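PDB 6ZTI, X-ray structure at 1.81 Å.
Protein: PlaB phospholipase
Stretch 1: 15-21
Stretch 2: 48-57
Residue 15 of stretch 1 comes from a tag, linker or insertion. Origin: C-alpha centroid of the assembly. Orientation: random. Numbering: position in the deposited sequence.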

# COMPACT_ATOMS: atom_id res chain seq x y z
N THR B 15 -36.73 -13.12 -40.02
CA THR B 15 -35.89 -14.30 -39.67
C THR B 15 -34.95 -13.97 -38.52
O THR B 15 -34.79 -12.80 -38.15
N MET B 16 -34.33 -15.00 -37.96
CA MET B 16 -33.56 -14.89 -36.73
C MET B 16 -32.08 -15.07 -36.99
O MET B 16 -31.67 -15.96 -37.74
N ILE B 17 -31.26 -14.22 -36.37
CA ILE B 17 -29.83 -14.42 -36.28
C ILE B 17 -29.51 -14.82 -34.85
O ILE B 17 -30.13 -14.31 -33.90
N VAL B 18 -28.55 -15.73 -34.68
CA VAL B 18 -28.07 -16.13 -33.36
C VAL B 18 -26.60 -15.75 -33.27
O VAL B 18 -25.84 -16.01 -34.21
N ILE B 19 -26.22 -15.13 -32.16
CA ILE B 19 -24.83 -14.79 -31.88
C ILE B 19 -24.47 -15.38 -30.52
O ILE B 19 -25.12 -15.07 -29.51
N PHE B 20 -23.45 -16.22 -30.49
CA PHE B 20 -22.92 -16.78 -29.25
C PHE B 20 -21.88 -15.84 -28.65
O PHE B 20 -21.11 -15.22 -29.38
N VAL B 21 -21.86 -15.75 -27.32
CA VAL B 21 -20.95 -14.86 -26.61
C VAL B 21 -20.43 -15.56 -25.36
O VAL B 21 -21.22 -15.96 -24.49
N LEU B 48 -36.61 -23.88 -35.94
CA LEU B 48 -36.21 -22.49 -35.85
C LEU B 48 -36.20 -21.88 -37.25
O LEU B 48 -36.19 -22.60 -38.25
N ASP B 49 -36.21 -20.55 -37.30
CA ASP B 49 -36.22 -19.82 -38.56
C ASP B 49 -34.88 -19.11 -38.74
O ASP B 49 -34.80 -17.88 -38.76
N ILE B 50 -33.81 -19.90 -38.86
CA ILE B 50 -32.45 -19.38 -38.96
C ILE B 50 -31.90 -19.85 -40.29
O ILE B 50 -31.69 -21.05 -40.50
N GLN B 51 -31.62 -18.90 -41.18
CA GLN B 51 -31.06 -19.27 -42.47
C GLN B 51 -29.65 -19.82 -42.27
O GLN B 51 -28.98 -19.53 -41.27
N VAL B 52 -29.22 -20.66 -43.21
CA VAL B 52 -27.84 -21.13 -43.21
C VAL B 52 -26.93 -19.92 -43.25
O VAL B 52 -27.10 -19.01 -44.08
N GLY B 53 -25.95 -19.88 -42.35
CA GLY B 53 -25.03 -18.78 -42.27
C GLY B 53 -25.45 -17.65 -41.36
O GLY B 53 -24.76 -16.63 -41.31
N ASN B 54 -26.56 -17.79 -40.63
CA ASN B 54 -27.02 -16.76 -39.70
C ASN B 54 -26.81 -17.14 -38.24
O ASN B 54 -27.44 -16.56 -37.35
N ILE B 55 -25.92 -18.10 -37.97
CA ILE B 55 -25.46 -18.39 -36.62
C ILE B 55 -24.00 -17.94 -36.53
O ILE B 55 -23.17 -18.36 -37.35
N TYR B 56 -23.71 -17.09 -35.55
CA TYR B 56 -22.41 -16.45 -35.41
C TYR B 56 -21.76 -16.81 -34.09
O TYR B 56 -22.42 -16.85 -33.04
N LEU B 57 -20.47 -17.05 -34.14
CA LEU B 57 -19.66 -17.24 -32.95
C LEU B 57 -19.00 -15.91 -32.61
O LEU B 57 -18.26 -15.34 -33.42

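Strand 16-21 runs parallel to the short strand 55-57, so their side chains meet as neighbours along a sheet rather than as layers facing each other. One face carries Val-18, Phe-20, Ile-55 and Leu-57, and it holds the contacts of Phe-20 with Ile-55 and Leu-57. Phe-20, with chi1 m and chi2 at 86°, presents its ring edge to Ile-55, CE1 lying 3.6 Å from Ile-55 CG2, while its CD1 lies 3.9 Å from CD2 of Leu-57. Both aliphatic partners adopt the m, t rotamer. The ring thus touches its register mate, Leu-57, and also reaches back to Ile-55, two residues earlier. Val-18, chi1 t, does something similar: its CB sits 4.4 Å from CG1 of its own mate Ile-55, but its tighter contact is 3.7 Å from CG2 to CD1 of Ile-50, whose m, t side chain brings CD1 to the valine.

The other face belongs to Ile-19 and Tyr-56. Ile-19 (m, t) brings CG1 within 4.1 Å of Tyr-56 CB, and Ile-17, also m, t, places CG2 3.8 Å from Tyr-56 CD1. The tyrosine, chi1 m and chi2 81°, therefore spans two isoleucines, and its hydroxyl is satisfied elsewhere in the structure.

Between the two faces, backbone hydrogen bonds set the register. Val-18 N donates to Asn-54 O (3.0 Å), Val-18 O accepts from Tyr-56 N (2.7 Å), and Phe-20 N donates to Tyr-56 O (2.8 Å). Val-18 and Tyr-56 each use both N and O across the gap, as in a regular parallel ladder.

Toward the polar end, the CA-to-CB bond of Met-16 points toward the partner, its CG 4.2 Å from Ile-50 CG1, yet its t, t, m chain leads the tip away. Its N donates to Asp-49 O at 3.0 Å. Between Ile-50 and Ile-55 the partner makes a type II turn, Gln-51 to Asn-54, closed by Asn-54 N to Gln-51 O at 3.0 Å; Gly-53 has backbone angles at which a CB would jam against the preceding carbonyl.

One water joins this turn to the strand: it donates to Met-16 O (2.4 Å, notably short) and accepts from Gln-51 N (3.0 Å) and Asn-54 ND2 (2.8 Å). The CA-to-CB bond of Asn-54 (chi1 -90°) points toward the strand, with CG 3.9 Å from Ile-17 CG1. At the exposed margin, tag-derived Thr-15 rests its methyl CG2 3.3 Å from Asp-49 OD2, a close approach without a hydrogen bond.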

# COMPACT_ATOMS: atom_id res chain seq x y z
CB THR B 15 -35.07 -14.80 -40.88
OG1 THR B 15 -34.93 -13.75 -41.84
CG2 THR B 15 -35.74 -16.00 -41.53
CB MET B 16 -34.04 -15.93 -35.71
CG MET B 16 -33.12 -16.12 -34.51
SD MET B 16 -33.80 -17.23 -33.24
CE MET B 16 -35.09 -16.20 -32.54
CB ILE B 17 -29.06 -13.14 -36.66
CG1 ILE B 17 -29.34 -12.75 -38.11
CG2 ILE B 17 -27.55 -13.31 -36.40
CD1 ILE B 17 -28.96 -11.31 -38.42
CB VAL B 18 -28.27 -17.63 -33.10
CG1 VAL B 18 -27.67 -18.02 -31.73
CG2 VAL B 18 -29.73 -17.98 -33.14
CB ILE B 19 -24.60 -13.26 -31.87
CG1 ILE B 19 -25.01 -12.64 -33.21
CG2 ILE B 19 -23.14 -12.96 -31.58
CD1 ILE B 19 -24.98 -11.12 -33.20
CB PHE B 20 -22.31 -18.15 -29.50
CG PHE B 20 -23.34 -19.23 -29.76
CD1 PHE B 20 -23.83 -19.44 -31.03
CD2 PHE B 20 -23.82 -20.01 -28.71
CE1 PHE B 20 -24.78 -20.41 -31.27
CE2 PHE B 20 -24.77 -20.98 -28.94
CZ PHE B 20 -25.25 -21.19 -30.22
CB VAL B 21 -21.62 -13.52 -26.23
CG1 VAL B 21 -20.63 -12.59 -25.56
CG2 VAL B 21 -22.22 -12.87 -27.43
CB LEU B 48 -34.83 -22.34 -35.19
CG LEU B 48 -34.70 -22.82 -33.75
CD1 LEU B 48 -33.24 -22.78 -33.30
CD2 LEU B 48 -35.57 -21.99 -32.82
CB ASP B 49 -37.38 -18.82 -38.60
CG ASP B 49 -37.76 -18.41 -40.02
OD1 ASP B 49 -37.35 -19.10 -40.98
OD2 ASP B 49 -38.46 -17.38 -40.18
CB ILE B 50 -31.55 -19.88 -37.82
CG1 ILE B 50 -32.25 -19.74 -36.47
CG2 ILE B 50 -30.24 -19.11 -37.84
CD1 ILE B 50 -31.47 -20.37 -35.34
CB GLN B 51 -31.06 -18.07 -43.42
CG GLN B 51 -32.39 -17.31 -43.43
CD GLN B 51 -32.47 -16.24 -44.50
OE1 GLN B 51 -31.50 -15.51 -44.75
NE2 GLN B 51 -33.63 -16.12 -45.14
CB VAL B 52 -27.59 -22.07 -44.39
CG1 VAL B 52 -26.13 -22.51 -44.41
CG2 VAL B 52 -28.51 -23.27 -44.31
CB ASN B 54 -28.48 -16.41 -39.97
CG ASN B 54 -28.64 -15.28 -40.97
OD1 ASN B 54 -27.68 -14.57 -41.27
ND2 ASN B 54 -29.84 -15.12 -41.48
CB ILE B 55 -25.60 -19.88 -36.27
CG1 ILE B 55 -27.08 -20.29 -36.37
CG2 ILE B 55 -25.04 -20.16 -34.88
CD1 ILE B 55 -27.32 -21.78 -36.23
CB TYR B 56 -22.54 -14.93 -35.51
CG TYR B 56 -22.81 -14.46 -36.92
CD1 TYR B 56 -24.08 -14.50 -37.45
CD2 TYR B 56 -21.78 -13.98 -37.72
CE1 TYR B 56 -24.33 -14.07 -38.76
CE2 TYR B 56 -22.02 -13.54 -39.02
CZ TYR B 56 -23.30 -13.59 -39.52
OH TYR B 56 -23.54 -13.17 -40.81
CB LEU B 57 -18.63 -18.34 -33.17
CG LEU B 57 -19.18 -19.70 -33.60
CD1 LEU B 57 -18.04 -20.72 -33.56
CD2 LEU B 57 -20.34 -20.14 -32.72
O HOH W 1 -32.07 -16.12 -40.15